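PDB 4F53: SusD homolog from Bacteroides ovatus, which probably binds glycans, perhaps mucin O-glycans, at the outer membrane as a SusD/RagB-type lipoprotein with a TPR-like fold. Local coordinates for residues T268-M271 against N272-D276; T432-W435 against I436-P440; I366-S369 against F370-N373; G304-R307 against G308-Q311; G421-E424 against K425-Q429. All coordinates share one frame; numbering follows the deposited sequence.

Contact 1: residues T268-M271 against N272-D276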
loop_
_atom_site.group_PDB
_atom_site.type_symbol
_atom_site.label_atom_id
_atom_site.label_comp_id
_atom_site.label_asym_id
_atom_site.label_seq_id
_atom_site.Cartn_x
_atom_site.Cartn_y
_atom_site.Cartn_z
ATOM N N THR A 268 11.779 11.298 -4.861
ATOM C CA THR A 268 13.113 11.734 -5.253
ATOM C C THR A 268 13.668 12.773 -4.236
ATOM O O THR A 268 14.876 12.799 -4.025
ATOM C CB THR A 268 13.180 12.210 -6.723
ATOM O OG1 THR A 268 12.303 13.314 -6.915
ATOM C CG2 THR A 268 12.849 11.077 -7.730
ATOM N N CYS A 269 12.814 13.566 -3.563
ATOM C CA CYS A 269 13.277 14.521 -2.543
ATOM C C CYS A 269 13.982 13.801 -1.374
ATOM O O CYS A 269 15.081 14.194 -0.995
ATOM C CB CYS A 269 12.129 15.385 -2.041
ATOM S SG CYS A 269 11.719 16.751 -3.144
ATOM N N TYR A 270 13.355 12.747 -0.828
ATOM C CA TYR A 270 13.934 11.972 0.269
ATOM C C TYR A 270 15.160 11.190 -0.176
ATOM O O TYR A 270 16.175 11.211 0.499
ATOM C CB TYR A 270 12.907 10.974 0.848
ATOM C CG TYR A 270 11.907 11.599 1.799
ATOM C CD1 TYR A 270 12.224 11.804 3.137
ATOM C CD2 TYR A 270 10.621 11.932 1.374
ATOM C CE1 TYR A 270 11.306 12.365 4.022
ATOM C CE2 TYR A 270 9.688 12.486 2.255
ATOM C CZ TYR A 270 10.041 12.705 3.577
ATOM O OH TYR A 270 9.146 13.208 4.468
HETATM N N MSE A 271 15.057 10.511 -1.332
HETATM C CA MSE A 271 16.101 9.608 -1.805
HETATM C C MSE A 271 17.312 10.343 -2.323
HETATM O O MSE A 271 18.412 9.846 -2.109
HETATM C CB MSE A 271 15.533 8.598 -2.786
HETATM C CG MSE A 271 14.547 7.669 -2.082
HETATM SE SE MSE A 271 13.774 6.383 -3.272
HETATM C CE MSE A 271 15.263 5.230 -3.403
ATOM N N ASN A 272 17.146 11.558 -2.869
ATOM C CA ASN A 272 18.284 12.414 -3.261
ATOM C C ASN A 272 18.985 12.938 -2.011
ATOM O O ASN A 272 20.195 12.849 -1.938
ATOM C CB ASN A 272 17.850 13.589 -4.169
ATOM C CG ASN A 272 17.608 13.154 -5.590
ATOM O OD1 ASN A 272 18.089 12.125 -6.032
ATOM N ND2 ASN A 272 16.902 13.937 -6.355
ATOM N N ALA A 273 18.220 13.408 -0.987
ATOM C CA ALA A 273 18.792 13.924 0.269
ATOM C C ALA A 273 19.640 12.866 0.967
ATOM O O ALA A 273 20.654 13.198 1.577
ATOM C CB ALA A 273 17.689 14.380 1.193
ATOM N N TYR A 274 19.216 11.587 0.882
ATOM C CA TYR A 274 19.938 10.495 1.532
ATOM C C TYR A 274 20.978 9.840 0.617
ATOM O O TYR A 274 21.590 8.856 1.044
ATOM C CB TYR A 274 18.944 9.431 2.044
ATOM C CG TYR A 274 17.869 9.969 2.966
ATOM C CD1 TYR A 274 18.100 11.092 3.764
ATOM C CD2 TYR A 274 16.647 9.323 3.093
ATOM C CE1 TYR A 274 17.100 11.614 4.581
ATOM C CE2 TYR A 274 15.662 9.802 3.949
ATOM C CZ TYR A 274 15.884 10.958 4.680
ATOM O OH TYR A 274 14.905 11.411 5.541
ATOM N N ASN A 275 21.165 10.345 -0.643
ATOM C CA ASN A 275 22.072 9.763 -1.667
ATOM C C ASN A 275 21.818 8.263 -1.728
ATOM O O ASN A 275 22.731 7.457 -1.641
ATOM C CB ASN A 275 23.558 10.074 -1.372
ATOM C CG ASN A 275 23.870 11.551 -1.441
ATOM O OD1 ASN A 275 23.734 12.187 -2.496
ATOM N ND2 ASN A 275 24.250 12.145 -0.307
ATOM N N ASP A 276 20.529 7.903 -1.737
ATOM C CA ASP A 276 20.075 6.530 -1.674
ATOM C C ASP A 276 20.484 5.713 -2.911
ATOM O O ASP A 276 20.092 6.049 -4.038
ATOM C CB ASP A 276 18.564 6.515 -1.469
ATOM C CG ASP A 276 18.034 5.277 -0.792
ATOM O OD1 ASP A 276 18.399 4.165 -1.220
ATOM O OD2 ASP A 276 17.222 5.415 0.136
#

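Contact 2: residues T432-W435 against I436-P440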
loop_
_atom_site.group_PDB
_atom_site.type_symbol
_atom_site.label_atom_id
_atom_site.label_comp_id
_atom_site.label_asym_id
_atom_site.label_seq_id
_atom_site.Cartn_x
_atom_site.Cartn_y
_atom_site.Cartn_z
ATOM N N THR A 432 9.518 6.498 7.732
ATOM C CA THR A 432 10.087 7.076 6.506
ATOM C C THR A 432 10.924 6.014 5.798
ATOM O O THR A 432 10.823 5.872 4.586
ATOM C CB THR A 432 10.895 8.349 6.827
ATOM O OG1 THR A 432 9.995 9.284 7.418
ATOM C CG2 THR A 432 11.559 8.971 5.581
ATOM N N GLN A 433 11.740 5.264 6.564
ATOM C CA GLN A 433 12.577 4.220 5.995
ATOM C C GLN A 433 11.719 3.045 5.533
ATOM O O GLN A 433 12.010 2.503 4.494
ATOM C CB GLN A 433 13.697 3.801 6.952
ATOM C CG GLN A 433 14.828 4.843 6.959
ATOM C CD GLN A 433 15.528 5.029 5.633
ATOM O OE1 GLN A 433 15.770 4.076 4.863
ATOM N NE2 GLN A 433 15.942 6.251 5.376
ATOM N N LYS A 434 10.622 2.714 6.234
ATOM C CA LYS A 434 9.669 1.686 5.776
ATOM C C LYS A 434 9.022 2.116 4.444
ATOM O O LYS A 434 8.837 1.303 3.552
ATOM C CB LYS A 434 8.587 1.430 6.843
ATOM C CG LYS A 434 7.661 0.259 6.485
ATOM C CD LYS A 434 6.853 -0.235 7.674
ATOM C CE LYS A 434 5.510 0.404 7.803
ATOM N NZ LYS A 434 4.843 -0.102 9.010
ATOM N N TRP A 435 8.681 3.396 4.329
ATOM C CA TRP A 435 8.059 3.997 3.146
ATOM C C TRP A 435 8.996 3.885 1.909
ATOM O O TRP A 435 8.527 3.445 0.861
ATOM C CB TRP A 435 7.670 5.440 3.448
ATOM C CG TRP A 435 7.053 6.191 2.306
ATOM C CD1 TRP A 435 5.749 6.149 1.905
ATOM C CD2 TRP A 435 7.696 7.184 1.491
ATOM N NE1 TRP A 435 5.537 7.055 0.884
ATOM C CE2 TRP A 435 6.711 7.726 0.630
ATOM C CE3 TRP A 435 9.011 7.701 1.432
ATOM C CZ2 TRP A 435 6.994 8.763 -0.283
ATOM C CZ3 TRP A 435 9.289 8.710 0.517
ATOM C CH2 TRP A 435 8.280 9.250 -0.307
ATOM N N ILE A 436 10.291 4.231 2.042
ATOM C CA ILE A 436 11.262 4.060 0.951
ATOM C C ILE A 436 11.337 2.577 0.570
ATOM O O ILE A 436 11.181 2.239 -0.606
ATOM C CB ILE A 436 12.685 4.613 1.295
ATOM C CG1 ILE A 436 12.665 6.152 1.517
ATOM C CG2 ILE A 436 13.692 4.238 0.193
ATOM C CD1 ILE A 436 13.884 6.718 2.235
ATOM N N ALA A 437 11.508 1.692 1.564
ATOM C CA ALA A 437 11.637 0.259 1.325
ATOM C C ALA A 437 10.370 -0.393 0.720
ATOM O O ALA A 437 10.503 -1.376 -0.001
ATOM C CB ALA A 437 12.007 -0.455 2.615
ATOM N N ASN A 438 9.173 0.121 1.022
ATOM C CA ASN A 438 7.921 -0.502 0.587
ATOM C C ASN A 438 7.468 -0.082 -0.785
ATOM O O ASN A 438 6.479 -0.626 -1.278
ATOM C CB ASN A 438 6.785 -0.302 1.593
ATOM C CG ASN A 438 6.324 -1.595 2.198
ATOM O OD1 ASN A 438 6.735 -2.672 1.776
ATOM N ND2 ASN A 438 5.469 -1.524 3.213
ATOM N N PHE A 439 8.207 0.800 -1.455
ATOM C CA PHE A 439 7.882 1.113 -2.839
ATOM C C PHE A 439 7.862 -0.219 -3.661
ATOM O O PHE A 439 8.746 -1.035 -3.433
ATOM C CB PHE A 439 8.927 2.088 -3.401
ATOM C CG PHE A 439 8.757 2.376 -4.880
ATOM C CD1 PHE A 439 7.917 3.396 -5.314
ATOM C CD2 PHE A 439 9.435 1.624 -5.833
ATOM C CE1 PHE A 439 7.758 3.659 -6.681
ATOM C CE2 PHE A 439 9.266 1.880 -7.201
ATOM C CZ PHE A 439 8.437 2.895 -7.617
ATOM N N PRO A 440 6.902 -0.487 -4.591
ATOM C CA PRO A 440 5.778 0.356 -5.049
ATOM C C PRO A 440 4.416 0.027 -4.372
ATOM O O PRO A 440 3.364 0.267 -4.965
ATOM C CB PRO A 440 5.746 0.027 -6.562
ATOM C CG PRO A 440 6.090 -1.446 -6.622
ATOM C CD PRO A 440 6.958 -1.738 -5.380
#

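Contact 3: residues I366-S369 against F370-N373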
loop_
_atom_site.group_PDB
_atom_site.type_symbol
_atom_site.label_atom_id
_atom_site.label_comp_id
_atom_site.label_asym_id
_atom_site.label_seq_id
_atom_site.Cartn_x
_atom_site.Cartn_y
_atom_site.Cartn_z
ATOM N N ILE A 366 16.555 -1.614 6.788
ATOM C CA ILE A 366 17.340 -0.952 5.735
ATOM C C ILE A 366 18.240 -1.987 5.009
ATOM O O ILE A 366 18.239 -2.018 3.784
ATOM C CB ILE A 366 18.156 0.247 6.307
ATOM C CG1 ILE A 366 17.187 1.310 6.893
ATOM C CG2 ILE A 366 19.113 0.849 5.232
ATOM C CD1 ILE A 366 17.847 2.479 7.684
ATOM N N ARG A 367 18.951 -2.856 5.757
ATOM C CA ARG A 367 19.799 -3.913 5.182
ATOM C C ARG A 367 18.963 -4.860 4.319
ATOM O O ARG A 367 19.382 -5.194 3.212
ATOM C CB ARG A 367 20.531 -4.729 6.272
ATOM C CG ARG A 367 21.586 -3.932 7.039
ATOM C CD ARG A 367 22.142 -4.713 8.236
ATOM N NE ARG A 367 23.076 -3.918 9.038
ATOM C CZ ARG A 367 24.351 -3.704 8.713
ATOM N NH1 ARG A 367 24.860 -4.221 7.598
ATOM N NH2 ARG A 367 25.124 -2.962 9.496
ATOM N N LEU A 368 17.775 -5.285 4.824
ATOM C CA LEU A 368 16.891 -6.161 4.073
ATOM C C LEU A 368 16.427 -5.488 2.771
ATOM O O LEU A 368 16.386 -6.156 1.731
ATOM C CB LEU A 368 15.671 -6.582 4.912
ATOM C CG LEU A 368 15.926 -7.657 5.975
ATOM C CD1 LEU A 368 14.775 -7.709 6.973
ATOM C CD2 LEU A 368 16.169 -9.018 5.344
ATOM N N SER A 369 16.133 -4.159 2.813
ATOM C CA SER A 369 15.682 -3.441 1.633
ATOM C C SER A 369 16.807 -3.350 0.585
ATOM O O SER A 369 16.547 -3.547 -0.622
ATOM C CB SER A 369 15.145 -2.071 2.017
ATOM O OG SER A 369 14.765 -1.329 0.871
ATOM N N PHE A 370 18.046 -3.099 1.035
ATOM C CA PHE A 370 19.232 -3.092 0.153
ATOM C C PHE A 370 19.371 -4.470 -0.559
ATOM O O PHE A 370 19.476 -4.525 -1.776
ATOM C CB PHE A 370 20.491 -2.752 0.957
ATOM C CG PHE A 370 20.804 -1.274 1.027
ATOM C CD1 PHE A 370 19.822 -0.351 1.398
ATOM C CD2 PHE A 370 22.087 -0.804 0.760
ATOM C CE1 PHE A 370 20.119 1.008 1.491
ATOM C CE2 PHE A 370 22.377 0.560 0.832
ATOM C CZ PHE A 370 21.399 1.454 1.220
ATOM N N GLU A 371 19.289 -5.563 0.208
ATOM C CA GLU A 371 19.343 -6.938 -0.289
ATOM C C GLU A 371 18.196 -7.219 -1.271
ATOM O O GLU A 371 18.422 -7.818 -2.312
ATOM C CB GLU A 371 19.287 -7.912 0.890
ATOM C CG GLU A 371 19.602 -9.345 0.516
ATOM C CD GLU A 371 19.677 -10.301 1.689
ATOM O OE1 GLU A 371 19.642 -9.840 2.857
ATOM O OE2 GLU A 371 19.763 -11.524 1.431
ATOM N N GLU A 372 16.975 -6.779 -0.953
ATOM C CA GLU A 372 15.801 -6.958 -1.824
ATOM C C GLU A 372 16.012 -6.283 -3.190
ATOM O O GLU A 372 15.423 -6.693 -4.180
ATOM C CB GLU A 372 14.549 -6.326 -1.161
ATOM C CG GLU A 372 13.935 -7.134 -0.028
ATOM C CD GLU A 372 13.015 -6.413 0.945
ATOM O OE1 GLU A 372 12.828 -5.175 0.851
ATOM O OE2 GLU A 372 12.484 -7.113 1.830
ATOM N N ASN A 373 16.831 -5.213 -3.226
ATOM C CA ASN A 373 17.046 -4.401 -4.417
ATOM C C ASN A 373 18.398 -4.655 -5.050
ATOM O O ASN A 373 18.803 -3.897 -5.934
ATOM C CB ASN A 373 16.842 -2.924 -4.066
ATOM C CG ASN A 373 15.374 -2.613 -3.838
ATOM O OD1 ASN A 373 14.559 -2.657 -4.752
ATOM N ND2 ASN A 373 14.974 -2.397 -2.604
HETATM O O HOH W 1 12.946 -2.666 -0.498
#

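Contact 4: residues G304-R307 against G308-Q311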
loop_
_atom_site.group_PDB
_atom_site.type_symbol
_atom_site.label_atom_id
_atom_site.label_comp_id
_atom_site.label_asym_id
_atom_site.label_seq_id
_atom_site.Cartn_x
_atom_site.Cartn_y
_atom_site.Cartn_z
ATOM N N GLY A 304 11.306 13.564 -9.669
ATOM C CA GLY A 304 9.931 13.160 -9.879
ATOM C C GLY A 304 9.038 14.303 -10.284
ATOM O O GLY A 304 9.472 15.456 -10.375
ATOM N N LEU A 305 7.781 13.982 -10.535
ATOM C CA LEU A 305 6.782 14.972 -10.899
ATOM C C LEU A 305 5.893 15.261 -9.663
ATOM O O LEU A 305 5.683 14.386 -8.822
ATOM C CB LEU A 305 5.970 14.399 -12.082
ATOM C CG LEU A 305 4.868 15.235 -12.708
ATOM C CD1 LEU A 305 5.435 16.460 -13.415
ATOM C CD2 LEU A 305 4.072 14.393 -13.669
ATOM N N ARG A 306 5.408 16.497 -9.542
ATOM C CA ARG A 306 4.540 16.891 -8.452
ATOM C C ARG A 306 3.215 16.103 -8.526
ATOM O O ARG A 306 2.635 15.964 -9.617
ATOM C CB ARG A 306 4.277 18.411 -8.519
ATOM C CG ARG A 306 3.474 18.987 -7.349
ATOM C CD ARG A 306 4.293 19.075 -6.064
ATOM N NE ARG A 306 3.462 19.515 -4.945
ATOM C CZ ARG A 306 3.297 20.782 -4.591
ATOM N NH1 ARG A 306 3.931 21.751 -5.244
ATOM N NH2 ARG A 306 2.490 21.094 -3.593
ATOM N N ARG A 307 2.776 15.548 -7.382
ATOM C CA ARG A 307 1.494 14.835 -7.307
ATOM C C ARG A 307 0.370 15.856 -7.200
ATOM O O ARG A 307 0.574 16.922 -6.606
ATOM C CB ARG A 307 1.446 13.876 -6.110
ATOM C CG ARG A 307 2.445 12.726 -6.140
ATOM C CD ARG A 307 2.389 11.924 -4.840
ATOM N NE ARG A 307 2.810 12.770 -3.717
ATOM C CZ ARG A 307 2.012 13.204 -2.756
ATOM N NH1 ARG A 307 0.763 12.761 -2.670
ATOM N NH2 ARG A 307 2.468 14.047 -1.843
ATOM N N GLY A 308 -0.800 15.523 -7.741
ATOM C CA GLY A 308 -1.960 16.392 -7.654
ATOM C C GLY A 308 -2.006 17.554 -8.625
ATOM O O GLY A 308 -2.690 18.542 -8.352
ATOM N N ILE A 309 -1.303 17.456 -9.760
ATOM C CA ILE A 309 -1.394 18.486 -10.812
ATOM C C ILE A 309 -2.776 18.303 -11.467
ATOM O O ILE A 309 -3.154 17.174 -11.777
ATOM C CB ILE A 309 -0.228 18.413 -11.837
ATOM C CG1 ILE A 309 1.144 18.693 -11.166
ATOM C CG2 ILE A 309 -0.492 19.353 -13.033
ATOM C CD1 ILE A 309 2.381 18.296 -12.032
ATOM N N LEU A 310 -3.555 19.376 -11.591
ATOM C CA LEU A 310 -4.897 19.281 -12.157
ATOM C C LEU A 310 -4.813 18.860 -13.601
ATOM O O LEU A 310 -3.932 19.325 -14.333
ATOM C CB LEU A 310 -5.660 20.626 -12.036
ATOM C CG LEU A 310 -7.201 20.586 -12.167
ATOM C CD1 LEU A 310 -7.875 20.107 -10.858
ATOM C CD2 LEU A 310 -7.756 21.973 -12.508
ATOM N N GLN A 311 -5.726 17.966 -14.007
ATOM C CA GLN A 311 -5.855 17.526 -15.392
ATOM C C GLN A 311 -6.040 18.763 -16.262
ATOM O O GLN A 311 -6.870 19.620 -15.937
ATOM C CB GLN A 311 -7.037 16.550 -15.533
ATOM C CG GLN A 311 -6.964 15.673 -16.774
ATOM C CD GLN A 311 -5.931 14.570 -16.722
ATOM O OE1 GLN A 311 -5.371 14.233 -15.676
ATOM N NE2 GLN A 311 -5.634 13.997 -17.883
#

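Contact 5: residues G421-E424 against K425-Q429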
loop_
_atom_site.group_PDB
_atom_site.type_symbol
_atom_site.label_atom_id
_atom_site.label_comp_id
_atom_site.label_asym_id
_atom_site.label_seq_id
_atom_site.Cartn_x
_atom_site.Cartn_y
_atom_site.Cartn_z
ATOM N N GLY A 421 16.044 8.237 21.412
ATOM C CA GLY A 421 15.397 9.245 22.245
ATOM C C GLY A 421 13.926 9.424 21.912
ATOM O O GLY A 421 13.175 8.438 21.792
ATOM N N ASP A 422 13.539 10.682 21.648
ATOM C CA ASP A 422 12.162 11.133 21.413
ATOM C C ASP A 422 11.330 10.164 20.562
ATOM O O ASP A 422 11.682 9.852 19.430
ATOM C CB ASP A 422 12.156 12.548 20.786
ATOM C CG ASP A 422 10.753 13.106 20.589
ATOM O OD1 ASP A 422 10.083 13.397 21.594
ATOM O OD2 ASP A 422 10.317 13.205 19.436
ATOM N N PHE A 423 10.211 9.721 21.106
ATOM C CA PHE A 423 9.330 8.735 20.471
ATOM C C PHE A 423 8.903 9.153 19.045
ATOM O O PHE A 423 9.102 8.374 18.120
ATOM C CB PHE A 423 8.072 8.449 21.342
ATOM C CG PHE A 423 7.181 7.385 20.745
ATOM C CD1 PHE A 423 6.216 7.714 19.789
ATOM C CD2 PHE A 423 7.378 6.036 21.050
ATOM C CE1 PHE A 423 5.419 6.718 19.204
ATOM C CE2 PHE A 423 6.576 5.045 20.477
ATOM C CZ PHE A 423 5.591 5.395 19.570
ATOM N N GLU A 424 8.285 10.338 18.878
ATOM C CA GLU A 424 7.787 10.793 17.568
ATOM C C GLU A 424 8.874 10.913 16.534
ATOM O O GLU A 424 8.654 10.489 15.403
ATOM C CB GLU A 424 7.003 12.130 17.655
ATOM C CG GLU A 424 5.601 11.924 18.195
ATOM C CD GLU A 424 4.707 10.925 17.480
ATOM O OE1 GLU A 424 4.729 10.864 16.231
ATOM O OE2 GLU A 424 3.935 10.241 18.182
ATOM N N LYS A 425 10.047 11.456 16.910
ATOM C CA LYS A 425 11.162 11.580 15.972
ATOM C C LYS A 425 11.700 10.178 15.569
ATOM O O LYS A 425 12.118 10.006 14.425
ATOM C CB LYS A 425 12.290 12.467 16.541
ATOM C CG LYS A 425 11.899 13.916 16.916
ATOM C CD LYS A 425 11.528 14.794 15.727
ATOM C CE LYS A 425 11.201 16.213 16.135
ATOM N NZ LYS A 425 10.611 16.998 15.008
ATOM N N SER A 426 11.635 9.179 16.475
ATOM C CA SER A 426 12.086 7.818 16.152
ATOM C C SER A 426 11.079 7.119 15.271
ATOM O O SER A 426 11.474 6.416 14.353
ATOM C CB SER A 426 12.328 6.992 17.408
ATOM O OG SER A 426 13.327 7.601 18.195
ATOM N N LEU A 427 9.783 7.302 15.550
ATOM C CA LEU A 427 8.710 6.723 14.749
ATOM C C LEU A 427 8.783 7.296 13.340
ATOM O O LEU A 427 8.631 6.555 12.376
ATOM C CB LEU A 427 7.335 7.007 15.403
ATOM C CG LEU A 427 6.079 6.431 14.677
ATOM C CD1 LEU A 427 6.137 4.895 14.587
ATOM C CD2 LEU A 427 4.767 6.925 15.346
ATOM N N GLU A 428 9.084 8.602 13.215
ATOM C CA GLU A 428 9.225 9.226 11.901
ATOM C C GLU A 428 10.372 8.562 11.108
ATOM O O GLU A 428 10.183 8.265 9.929
ATOM C CB GLU A 428 9.433 10.724 12.026
ATOM C CG GLU A 428 9.536 11.388 10.663
ATOM C CD GLU A 428 9.587 12.898 10.671
ATOM O OE1 GLU A 428 9.993 13.473 11.706
ATOM O OE2 GLU A 428 9.255 13.504 9.626
ATOM N N GLN A 429 11.524 8.270 11.762
ATOM C CA GLN A 429 12.632 7.573 11.096
ATOM C C GLN A 429 12.208 6.197 10.619
ATOM O O GLN A 429 12.388 5.895 9.451
ATOM C CB GLN A 429 13.873 7.453 11.995
ATOM C CG GLN A 429 14.540 8.807 12.302
ATOM C CD GLN A 429 15.930 8.601 12.834
ATOM O OE1 GLN A 429 16.109 8.258 13.986
ATOM N NE2 GLN A 429 16.945 8.749 11.992
#

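Contact 1: residues T268-M271 against N272-D276
Met-271 O takes the N-H of Asp-276 at 2.9 Å. The N-H...O angle is 171°. This bond spans five residues and closes the end of helix 265-273. Ahead of it, Asn-272 N bonds Thr-268 O at 2.8 Å, and Ala-273 N and Tyr-274 N continue the helical pattern to Cys-269 O and Tyr-270 O. Within the later segment Asn-275 N bonds Asn-272 O.

Besides accepting from Tyr-274 N, Tyr-270 O lies 3.2 Å above one face of the Tyr-274 ring, offset toward the rim. The two tyrosine side chains run side by side. Tyr-274 OH meets the edge of the Tyr-270 ring in its plane, 3.6 Å from Tyr-270 CD1. Neither hydroxyl relies on the other: Tyr-270 OH bonds Lys-456 O, and Tyr-274 OH bonds Val-414 O.

On another side of the turn, Met-271, a selenomethionine, bends at chi3 (76°). That bend brings its CE to 3.8 Å from Asp-276 CG. The carboxylate of Asp-276 forms a salt bridge with Arg-278. Asp-276 CB lies 3.9 Å from Met-271 CB. Asn-272 turns its amide to Tyr-302 O and Arg-279.

Positive phi at Asn-275 and the two bonds back into the last turn make this a Schellman motif, the C-terminal cap of helix 265-273.

Contact 2: residues T432-W435 against I436-P440
Trp-435 and Ile-436 meet at the C-terminal end of helix 423-438, in the buried interior of this TPR-like, helix-rich fold. The backbone bonds are those of an alpha helix. Ile-436 N bonds Thr-432 O, and Ala-437 N bonds Gln-433 O at 3.1 Å. Asn-438 N is held by Lys-434 O at 2.8 Å and weakly by Trp-435 O.

The apolar contacts centre on Ile-436. Its side chain crosses that of Trp-435 at about a right angle, with CG1 4.0 Å from Trp-435 CE3. CG of Trp-435 lies opposite its own backbone N (chi1 178°), which swings the indole so that CE3 comes beside Ile-436 CG1. The indole also stacks on Tyr-61. With an alanine at Trp-435, Ser-59 O is likely to lose its indole N-H partner and a gap to open beside Ile-436 and Tyr-61.

The polar side chains find buried partners in the surrounding helices and loops. Gln-433 bonds Tyr-382 and Arg-278 with its amide. Lys-434 NZ forms a salt bridge with Glu-448, and Asn-438 ND2 bonds Glu-339.

Gln-433 and Ile-436 run side by side, and Gln-433 NE2 comes 3.8 Å from Ile-436 CD1.

Contact 3: residues I366-S369 against F370-N373
Phe-370 and Ile-366 lie side by side, one helical turn apart. Ile-366 CG2 comes 3.9 Å from Phe-370 CE1. The carbonyl carbon of Ser-369 sits at the ring edge, near its plane. Tyr-382 meets the same ring with planes at about 50°.

The second flat group is the amide of Asn-373. Its ND2 bonds Ser-369 O at 2.8 Å, from above the carbonyl plane. Asn-373 N adds a weak bond to the same oxygen. The chain leaves helical geometry at Asn-373, and its amide thus holds the last turn from the side-chain end as well.

A water joins three side chains. It accepts from Ser-369 OG at 2.6 Å and donates to Glu-372 OE1 at 2.9 Å; Asn-373 ND2 gives it a weak bond. Ser-369 OG points away from its own N (chi1 177°), which turns it to this water. Ser-369 OG also hydrogen-bonds Arg-278 NH1. Glu-372 OE1 also bonds Ser-338 OG, and a long, weak ion pair links it to Arg-336. A leucine in place of Glu-372 would probably leave the water and Ser-338 OG without this acceptor. The side chain of Glu-371 lies about 3 Å, nearest atom, from a bound calcium ion.

The turn closes helix 358-372. Leu-368 packs on helix 337-349, Ile-366 touches both that helix and helix 379-383, and Ser-369 and Asn-373 reach helix 279-282. Glu-372 touches Ala-337, just past strand 332-335.

Contact 4: residues G304-R307 against G308-Q311
Ile-309 folds back over Leu-305 and Arg-306, and this is the tight part of the contact. Its CD1 lies 3.8 Å from Leu-305 CD1, and the two side chains cross at about a right angle. The same methyl comes 3.4 Å from Arg-306 O and 4.0 Å from Arg-306 CB. Ile-309 CG1 is set beside its own backbone N (chi1 -63°), which directs the CD1 branch back toward Leu-305. No hydrogen bond joins the two segments, which meet through van der Waals touches. Arg-307 and Gly-308 have backbone bonds to Ala-461 and Ala-462. The phi of Gly-308, 79°, favours glycine, and a CB there would clash with Arg-307 O.

The other side is looser. Leu-310 and Gln-311 lead away in extended form and make no contact with residues 304-307. Both are partly exposed.

The arginines are firmly held by partners outside the two segments. Arg-306 gives its guanidinium to Tyr-406 O and Pro-459 O. Arg-307 forms a salt bridge with Asp-266 through NE and bonds Ala-57 O through NH1. A glycerol, probably from the crystallisation liquor, also bonds its NH1.

Both segments belong to the long loop between helix 288-291 and strand 332-335. Leu-305 has backbone bonds to Ile-263 and Ala-265, at the end of strand 261-263 and the start of helix 265-273. Leu-305 and Arg-307 both touch Ala-63 of strand 62-64.

Contact 5: residues G421-E424 against K425-Q429
Asp-422 holds CG opposite its backbone N (chi1 -177°), and this carries OD2 forward to the N-H of Lys-425. The bond from Lys-425 N to Asp-422 OD2 is 3.1 Å with an N-H...O angle of 157°. It meets OD2 on the anti side, 32° out of the carboxylate plane. Lys-425 CG touches Asp-422 OD2 at 3.1 Å, while Lys-425 NZ stays 5.8 Å from that oxygen, too far for a salt bridge.

Asp-422 is therefore the N-cap of helix 423-438. Its carbonyl starts the helical bonding, since Asp-422 O takes Ser-426 N at 3.0 Å. Leu-427 N then bonds Phe-423 O, and Glu-428 N bonds Glu-424 O.

On the flank, Phe-423 and Leu-427 run side by side, with Phe-423 CE1 3.9 Å from Leu-427 CD2. Both pack on Leu-349 of helix 337-349. Glu-424 OE2 lies at the edge of the Phe-423 ring, in its plane. Glu-424 OE1 hydrogen-bonds Tyr-454 OH and forms a salt bridge with Lys-520 NZ.

Asp-422 and Glu-424 stand at the N-terminal end of the helix. Their negative charge would probably be favourable there, facing the positive end of the helix dipole, and the Asp-422 carboxylate satisfies a first-turn N-H that has no helical carbonyl before it.

In the fold
From the N terminus, contact 1 caps helix 265-273. Contact 4 follows in the loop ahead of strand 332-335 and ties back to contact 1 by a probable hydrogen bond from Gly-304 N to Thr-268 OG1. Contact 3 ends helix 358-372. Contact 5 opens helix 423-438 and contact 2 closes it, so these two share one helix, with centres about 17 Å apart. Each contact is a local turn; all run in series, and none nests in or crosses another. Contact 2 is the hub: it packs against contact 1 on helix 265-273 and contact 3 on helix 358-372. Contacts 3 and 4 do not touch.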